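Local coordinates for MIPZ (Caulobacter crescentus, PDB 2XJ9), which probably acts as an ATP-dependent dimeric switch of the P-loop ATPase class that positions the division plane by inhibiting cell division away from midcell, at residues D180-T190 with V210-D220. The protein carries 1 engineered substitution. Sequence-based numbering, arbitrary orientation.
Sequences DWVVLRNRLAT and VGFRIGPGLRD. With AGS (phosphothiophosphoric acid-adenylate ester), chain D.
Phe212 meets Trp181 and Val183 where strand 213-215, the outermost strand within this chain at this end of the parallel sheet of the P-loop ATPase fold, joins strand 180-186 after the helix 194-210 crossover. Phe212 CG lies between its backbone N and carbonyl carbon (chi1 57°), which sets the ring edge-to-face against the Trp181 six-membered ring, planes 69° apart, while Val183 CG2 makes a CH-pi contact over a face of the Phe212 ring, 3.5 Å from its centroid. On the other face of the sheet, Arg213 grips Asp180 in a side-on salt bridge: NH2 reaches OD1 at 2.7 Å and NE reaches OD2 at 3.0 Å, with guanidinium and carboxylate nearly coplanar and Val182 CG2 centred over the guanidinium. Arg213 NH2 is also bonded to Ser263 O. Parallel backbone pairing runs from Arg213 N to Trp181 O, then Val183 N to Arg213 O, and Gly215 N to Val183 O. Beyond Pro216 the two segments meet again beside the nucleotide: Leu218 O accepts Leu188 N in its carbonyl plane, and Arg219 O takes the adenine N6 at 3.2 Å. Asp220 lies alongside Arg187, whose NH1 is bonded to Asn134 OD1 of the second subunit; in a long salt bridge, Asp220 OD1 stands at the guanidinium edge, 3.6 Å from Arg187 NH2.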
loop_
_atom_site.group_PDB
_atom_site.type_symbol
_atom_site.label_atom_id
_atom_site.label_comp_id
_atom_site.label_asym_id
_atom_site.label_seq_id
_atom_site.Cartn_x
_atom_site.Cartn_y
_atom_site.Cartn_z
ATOM N N ASP A 180 22.084 6.892 7.626
ATOM C CA ASP A 180 21.911 7.097 6.188
ATOM C C ASP A 180 20.409 6.946 5.816
ATOM O O ASP A 180 19.715 6.035 6.306
ATOM C CB ASP A 180 22.794 6.099 5.421
ATOM C CG ASP A 180 23.107 6.545 3.994
ATOM O OD1 ASP A 180 23.723 5.733 3.259
ATOM O OD2 ASP A 180 22.748 7.690 3.614
ATOM N N TRP A 181 19.896 7.851 4.985
ATOM C CA TRP A 181 18.506 7.753 4.569
ATOM C C TRP A 181 18.394 7.798 3.050
ATOM O O TRP A 181 18.753 8.800 2.430
ATOM C CB TRP A 181 17.665 8.853 5.207
ATOM C CG TRP A 181 16.208 8.694 4.907
ATOM C CD1 TRP A 181 15.592 7.589 4.388
ATOM C CD2 TRP A 181 15.173 9.683 5.079
ATOM N NE1 TRP A 181 14.238 7.830 4.234
ATOM C CE2 TRP A 181 13.962 9.106 4.645
ATOM C CE3 TRP A 181 15.156 11.000 5.557
ATOM C CZ2 TRP A 181 12.771 9.785 4.690
ATOM C CZ3 TRP A 181 13.964 11.674 5.592
ATOM C CH2 TRP A 181 12.789 11.069 5.164
ATOM N N VAL A 182 17.906 6.713 2.452
ATOM C CA VAL A 182 17.790 6.639 0.991
ATOM C C VAL A 182 16.366 6.476 0.484
ATOM O O VAL A 182 15.707 5.502 0.802
ATOM C CB VAL A 182 18.576 5.449 0.450
ATOM C CG1 VAL A 182 18.232 5.207 -0.982
ATOM C CG2 VAL A 182 20.058 5.693 0.610
ATOM N N VAL A 183 15.897 7.420 -0.315
ATOM C CA VAL A 183 14.584 7.310 -0.949
ATOM C C VAL A 183 14.708 6.835 -2.396
ATOM O O VAL A 183 15.253 7.552 -3.227
ATOM C CB VAL A 183 13.901 8.672 -1.032
ATOM C CG1 VAL A 183 12.679 8.559 -1.878
ATOM C CG2 VAL A 183 13.539 9.177 0.325
ATOM N N LEU A 184 14.213 5.647 -2.728
ATOM C CA LEU A 184 14.246 5.239 -4.131
ATOM C C LEU A 184 12.882 5.043 -4.737
ATOM O O LEU A 184 11.955 4.691 -4.055
ATOM C CB LEU A 184 15.147 4.027 -4.352
ATOM C CG LEU A 184 15.027 2.713 -3.590
ATOM C CD1 LEU A 184 14.668 2.998 -2.196
ATOM C CD2 LEU A 184 13.985 1.847 -4.266
ATOM N N ARG A 185 12.764 5.309 -6.029
ATOM C CA ARG A 185 11.483 5.218 -6.723
ATOM C C ARG A 185 11.245 3.822 -7.272
ATOM O O ARG A 185 12.065 3.281 -8.002
ATOM C CB ARG A 185 11.434 6.216 -7.861
ATOM C CG ARG A 185 11.497 7.667 -7.466
ATOM C CD ARG A 185 10.795 8.409 -8.577
ATOM N NE ARG A 185 11.354 9.697 -8.832
ATOM C CZ ARG A 185 11.989 10.199 -9.890
ATOM N NH1 ARG A 185 12.361 11.454 -9.750
ATOM N NH2 ARG A 185 12.260 9.558 -11.030
ATOM N N ASN A 186 10.102 3.252 -6.932
ATOM C CA ASN A 186 9.838 1.846 -7.183
ATOM C C ASN A 186 8.628 1.653 -8.122
ATOM O O ASN A 186 7.818 2.559 -8.298
ATOM C CB ASN A 186 9.654 1.165 -5.827
ATOM C CG ASN A 186 9.323 -0.294 -5.943
ATOM O OD1 ASN A 186 8.269 -0.752 -5.475
ATOM N ND2 ASN A 186 10.217 -1.045 -6.559
ATOM N N ARG A 187 8.518 0.483 -8.743
ATOM C CA ARG A 187 7.467 0.226 -9.738
ATOM C C ARG A 187 7.415 1.254 -10.861
ATOM O O ARG A 187 6.345 1.662 -11.281
ATOM C CB ARG A 187 6.086 0.113 -9.090
ATOM C CG ARG A 187 5.828 -1.241 -8.461
ATOM C CD ARG A 187 4.609 -1.896 -9.068
ATOM N NE ARG A 187 3.440 -1.773 -8.214
ATOM C CZ ARG A 187 2.296 -2.393 -8.454
ATOM N NH1 ARG A 187 1.281 -2.233 -7.624
ATOM N NH2 ARG A 187 2.172 -3.171 -9.515
ATOM N N LEU A 188 8.576 1.662 -11.347
ATOM C CA LEU A 188 8.630 2.548 -12.486
ATOM C C LEU A 188 8.093 1.854 -13.744
ATOM O O LEU A 188 8.313 0.651 -13.954
ATOM C CB LEU A 188 10.055 3.038 -12.708
ATOM C CG LEU A 188 10.617 3.903 -11.575
ATOM C CD1 LEU A 188 12.095 3.588 -11.317
ATOM C CD2 LEU A 188 10.403 5.383 -11.836
ATOM N N ALA A 189 7.374 2.620 -14.564
ATOM C CA ALA A 189 6.843 2.123 -15.814
ATOM C C ALA A 189 7.493 2.858 -16.968
ATOM O O ALA A 189 8.488 3.552 -16.780
ATOM C CB ALA A 189 5.348 2.300 -15.846
ATOM N N THR A 190 6.896 2.714 -18.149
ATOM C CA THR A 190 7.416 3.232 -19.422
ATOM C C THR A 190 7.531 4.762 -19.584
ATOM O O THR A 190 8.592 5.345 -19.346
ATOM C CB THR A 190 6.564 2.693 -20.599
ATOM O OG1 THR A 190 5.166 2.771 -20.263
ATOM C CG2 THR A 190 6.938 1.246 -20.904
ATOM N N VAL A 210 15.356 17.884 4.015
ATOM C CA VAL A 210 15.066 16.816 4.974
ATOM C C VAL A 210 16.221 15.851 5.194
ATOM O O VAL A 210 16.232 15.094 6.156
ATOM C CB VAL A 210 13.803 16.012 4.559
ATOM C CG1 VAL A 210 13.725 14.696 5.325
ATOM C CG2 VAL A 210 12.551 16.848 4.778
ATOM N N GLY A 211 17.186 15.867 4.289
ATOM C CA GLY A 211 18.381 15.073 4.472
ATOM C C GLY A 211 18.299 13.596 4.108
ATOM O O GLY A 211 18.738 12.710 4.866
ATOM N N PHE A 212 17.750 13.311 2.935
ATOM C CA PHE A 212 17.947 11.996 2.362
ATOM C C PHE A 212 18.624 12.135 1.005
ATOM O O PHE A 212 18.760 13.245 0.476
ATOM C CB PHE A 212 16.636 11.211 2.270
ATOM C CG PHE A 212 15.574 11.891 1.485
ATOM C CD1 PHE A 212 14.520 12.512 2.122
ATOM C CD2 PHE A 212 15.620 11.894 0.094
ATOM C CE1 PHE A 212 13.530 13.142 1.388
ATOM C CE2 PHE A 212 14.633 12.519 -0.648
ATOM C CZ PHE A 212 13.584 13.145 -0.001
ATOM N N ARG A 213 19.073 11.010 0.469
ATOM C CA ARG A 213 19.640 10.977 -0.850
ATOM C C ARG A 213 18.895 9.965 -1.705
ATOM O O ARG A 213 18.525 8.890 -1.248
ATOM C CB ARG A 213 21.118 10.633 -0.775
ATOM C CG ARG A 213 21.430 9.462 0.108
ATOM C CD ARG A 213 22.871 9.024 -0.033
ATOM N NE ARG A 213 23.078 7.734 0.609
ATOM C CZ ARG A 213 23.254 6.594 -0.050
ATOM N NH1 ARG A 213 23.274 6.591 -1.371
ATOM N NH2 ARG A 213 23.428 5.459 0.607
ATOM N N ILE A 214 18.673 10.320 -2.955
ATOM C CA ILE A 214 17.889 9.484 -3.833
ATOM C C ILE A 214 18.694 8.302 -4.369
ATOM O O ILE A 214 19.839 8.447 -4.792
ATOM C CB ILE A 214 17.308 10.304 -4.991
ATOM C CG1 ILE A 214 16.493 11.466 -4.436
ATOM C CG2 ILE A 214 16.470 9.427 -5.892
ATOM C CD1 ILE A 214 16.334 12.593 -5.397
ATOM N N GLY A 215 18.091 7.123 -4.323
ATOM C CA GLY A 215 18.701 5.938 -4.886
ATOM C C GLY A 215 18.039 5.557 -6.204
ATOM O O GLY A 215 17.004 6.129 -6.598
ATOM N N PRO A 216 18.623 4.561 -6.883
ATOM C CA PRO A 216 18.165 4.052 -8.179
ATOM C C PRO A 216 16.852 3.279 -8.066
ATOM O O PRO A 216 16.689 2.450 -7.157
ATOM C CB PRO A 216 19.282 3.089 -8.600
ATOM C CG PRO A 216 20.259 3.021 -7.422
ATOM C CD PRO A 216 19.599 3.659 -6.254
ATOM N N GLY A 217 15.928 3.538 -8.990
ATOM C CA GLY A 217 14.627 2.891 -8.959
ATOM C C GLY A 217 14.618 1.416 -9.338
ATOM O O GLY A 217 15.526 0.930 -10.013
ATOM N N LEU A 218 13.600 0.693 -8.875
ATOM C CA LEU A 218 13.225 -0.571 -9.503
ATOM C C LEU A 218 12.072 -0.324 -10.474
ATOM O O LEU A 218 11.348 0.664 -10.359
ATOM C CB LEU A 218 12.795 -1.594 -8.470
ATOM C CG LEU A 218 13.789 -1.888 -7.345
ATOM C CD1 LEU A 218 13.347 -3.145 -6.575
ATOM C CD2 LEU A 218 15.181 -2.061 -7.911
ATOM N N ARG A 219 11.900 -1.204 -11.441
ATOM C CA ARG A 219 10.821 -1.011 -12.385
ATOM C C ARG A 219 9.785 -2.062 -12.117
ATOM O O ARG A 219 10.084 -3.097 -11.538
ATOM C CB ARG A 219 11.331 -1.107 -13.811
ATOM C CG ARG A 219 12.311 -0.009 -14.142
ATOM C CD ARG A 219 12.439 0.177 -15.637
ATOM N NE ARG A 219 11.167 -0.066 -16.316
ATOM C CZ ARG A 219 10.902 0.299 -17.570
ATOM N NH1 ARG A 219 9.714 0.033 -18.104
ATOM N NH2 ARG A 219 11.820 0.937 -18.288
ATOM N N ASP A 220 8.557 -1.782 -12.519
ATOM C CA ASP A 220 7.466 -2.733 -12.400
ATOM C C ASP A 220 7.857 -4.010 -13.152
ATOM O O ASP A 220 8.157 -3.972 -14.330
ATOM C CB ASP A 220 6.196 -2.087 -12.971
ATOM C CG ASP A 220 4.925 -2.782 -12.538
ATOM O OD1 ASP A 220 4.985 -3.678 -11.673
ATOM O OD2 ASP A 220 3.850 -2.418 -13.064
HETATM P PG AGS D . 2.113 -2.374 2.848
HETATM S S1G AGS D . 1.673 -1.007 3.370
HETATM O O2G AGS D . 0.992 -3.338 2.523
HETATM O O3G AGS D . 3.195 -3.077 3.639
HETATM P PB AGS D . 4.352 -2.479 1.051
HETATM O O1B AGS D . 5.112 -1.173 1.130
HETATM O O2B AGS D . 4.723 -3.731 1.804
HETATM O O3B AGS D . 2.824 -2.091 1.419
HETATM P PA AGS D . 4.600 -4.199 -1.203
HETATM O O1A AGS D . 6.073 -4.520 -1.059
HETATM O O2A AGS D . 3.590 -5.209 -0.795
HETATM O O3A AGS D . 4.262 -2.812 -0.508
HETATM O "O5'" AGS D . 4.307 -3.759 -2.714
HETATM C "C5'" AGS D . 2.995 -3.376 -3.090
HETATM C "C4'" AGS D . 2.500 -4.247 -4.256
HETATM O "O4'" AGS D . 3.375 -3.978 -5.319
HETATM C "C3'" AGS D . 2.609 -5.748 -4.051
HETATM O "O3'" AGS D . 1.574 -6.381 -4.783
HETATM C "C2'" AGS D . 3.910 -6.189 -4.686
HETATM O "O2'" AGS D . 3.758 -7.538 -5.152
HETATM C "C1'" AGS D . 4.040 -5.152 -5.782
HETATM N N9 AGS D . 5.362 -4.589 -6.141
HETATM C C8 AGS D . 6.121 -3.774 -5.373
HETATM N N7 AGS D . 7.252 -3.388 -6.029
HETATM C C5 AGS D . 7.190 -3.952 -7.249
HETATM C C6 AGS D . 8.036 -3.955 -8.432
HETATM N N6 AGS D . 9.194 -3.264 -8.425
HETATM N N1 AGS D . 7.605 -4.661 -9.498
HETATM C C2 AGS D . 6.459 -5.360 -9.513
HETATM N N3 AGS D . 5.634 -5.407 -8.469
HETATM C C4 AGS D . 5.945 -4.729 -7.335
#